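PDB 1FMB: EIAV protease from Equine infectious anemia virus, which probably cleaves the viral polyprotein at specific peptide bonds as a homodimeric aspartic protease of the retroviral family. Local coordinates for residues Thr35-Tyr38 against Asn39-Lys42. The protein carries 1 engineered substitution. Sequence-based numbering, arbitrary orientation.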
loop_
_atom_site.group_PDB
_atom_site.type_symbol
_atom_site.label_atom_id
_atom_site.label_comp_id
_atom_site.label_asym_id
_atom_site.label_seq_id
_atom_site.Cartn_x
_atom_site.Cartn_y
_atom_site.Cartn_z
ATOM N N THR A 35 1.304 -6.197 -16.429
ATOM C CA THR A 35 1.177 -6.544 -17.846
ATOM C C THR A 35 1.193 -8.072 -18.104
ATOM O O THR A 35 0.485 -8.477 -19.053
ATOM C CB THR A 35 2.423 -5.957 -18.538
ATOM O OG1 THR A 35 2.458 -4.543 -18.269
ATOM C CG2 THR A 35 2.367 -6.255 -20.031
ATOM N N ALA A 36 1.941 -8.848 -17.342
ATOM C CA ALA A 36 2.075 -10.299 -17.454
ATOM C C ALA A 36 0.683 -10.868 -17.145
ATOM O O ALA A 36 0.255 -11.741 -17.895
ATOM C CB ALA A 36 3.045 -10.949 -16.489
ATOM N N HIS A 37 -0.042 -10.337 -16.144
ATOM C CA HIS A 37 -1.393 -10.813 -15.862
ATOM C C HIS A 37 -2.378 -10.441 -16.970
ATOM O O HIS A 37 -3.207 -11.284 -17.331
ATOM C CB HIS A 37 -1.899 -10.302 -14.507
ATOM C CG HIS A 37 -1.327 -11.098 -13.384
ATOM N ND1 HIS A 37 -1.509 -10.767 -12.051
ATOM C CD2 HIS A 37 -0.464 -12.147 -13.374
ATOM C CE1 HIS A 37 -0.918 -11.652 -11.281
ATOM N NE2 HIS A 37 -0.258 -12.515 -12.053
ATOM N N TYR A 38 -2.302 -9.243 -17.554
ATOM C CA TYR A 38 -3.168 -8.753 -18.620
ATOM C C TYR A 38 -3.016 -9.695 -19.817
ATOM O O TYR A 38 -3.990 -10.155 -20.440
ATOM C CB TYR A 38 -2.838 -7.281 -18.892
ATOM C CG TYR A 38 -3.499 -6.809 -20.165
ATOM C CD1 TYR A 38 -4.797 -6.332 -20.124
ATOM C CD2 TYR A 38 -2.781 -6.818 -21.368
ATOM C CE1 TYR A 38 -5.418 -5.957 -21.307
ATOM C CE2 TYR A 38 -3.406 -6.426 -22.537
ATOM C CZ TYR A 38 -4.700 -5.979 -22.491
ATOM O OH TYR A 38 -5.383 -5.577 -23.617
ATOM N N ASN A 39 -1.790 -10.111 -20.097
ATOM C CA ASN A 39 -1.500 -11.026 -21.206
ATOM C C ASN A 39 -2.001 -12.439 -21.003
ATOM O O ASN A 39 -2.115 -13.216 -21.946
ATOM C CB ASN A 39 0.005 -11.122 -21.456
ATOM C CG ASN A 39 0.526 -9.807 -22.017
ATOM O OD1 ASN A 39 1.724 -9.537 -21.893
ATOM N ND2 ASN A 39 -0.263 -8.966 -22.642
ATOM N N ARG A 40 -2.297 -12.824 -19.776
ATOM C CA ARG A 40 -2.792 -14.144 -19.435
ATOM C C ARG A 40 -4.308 -14.170 -19.263
ATOM O O ARG A 40 -4.839 -15.263 -19.065
ATOM C CB ARG A 40 -2.240 -14.529 -18.046
ATOM C CG ARG A 40 -0.986 -15.370 -17.967
ATOM C CD ARG A 40 -0.406 -15.339 -16.552
ATOM N NE ARG A 40 -1.242 -15.932 -15.517
ATOM C CZ ARG A 40 -0.861 -16.131 -14.260
ATOM N NH1 ARG A 40 0.366 -15.836 -13.821
ATOM N NH2 ARG A 40 -1.674 -16.677 -13.370
ATOM N N LEU A 41 -5.015 -13.029 -19.296
ATOM C CA LEU A 41 -6.453 -13.046 -19.115
ATOM C C LEU A 41 -7.115 -13.862 -20.219
ATOM O O LEU A 41 -6.722 -13.789 -21.386
ATOM C CB LEU A 41 -6.993 -11.608 -19.117
ATOM C CG LEU A 41 -6.516 -10.683 -17.989
ATOM C CD1 LEU A 41 -7.214 -9.347 -18.163
ATOM C CD2 LEU A 41 -6.787 -11.159 -16.548
ATOM N N LYS A 42 -8.179 -14.580 -19.904
ATOM C CA LYS A 42 -8.906 -15.401 -20.912
ATOM C C LYS A 42 -9.567 -14.463 -21.896
ATOM O O LYS A 42 -9.585 -14.778 -23.095
ATOM C CB LYS A 42 -9.943 -16.259 -20.138
ATOM C CG LYS A 42 -9.095 -17.051 -19.143
ATOM C CD LYS A 42 -9.609 -18.358 -18.584
ATOM C CE LYS A 42 -10.463 -19.166 -19.554
ATOM N NZ LYS A 42 -11.671 -18.407 -20.006
#
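The amide N of Arg40 is shared by two carbonyls of the preceding turn: it bonds to His37 O at 3.0 Å and, weakly, to Ala36 O at 3.4 Å. One step earlier the pattern is still regular, for Asn39 N reaches Thr35 O at 3.0 Å. One step later Leu41 N bonds to Tyr38 O at 3.3 Å. The i to i+4 bonding of an alpha-helix thus tightens into i to i+3 bonds toward the C-terminal part of residues 35-42. This is a short helix of the retroviral aspartic protease fold, following directly on strand 32-34 and lying against strands 18-24 and 74-83; it is not part of the inhibitor pocket. Over one face of the Arg40 guanidinium, toward its rim, sits CD2 of the His37 ring, 3.8 Å from NH1, with the two planes steeply inclined at 73°. The arginine chain bends at chi3 (64°), bringing its head alongside the imidazole, whose ND1 is hydrogen-bonded to Thr88. On another side of the helix the Asn39 amide bends back, its CG beside its own backbone N (chi1 -69°), and places ND2 at the edge of the Tyr38 ring, 3.5 Å from CD2. The buried Tyr38 ring packs edge-to-face with Phe63, while its CD1 meets Leu41 CD1 at 4.3 Å. Leu41 turns back against the backbone, CG lying 3.4 Å from His37 O, and its side chain also touches Leu20 of strand 18-24.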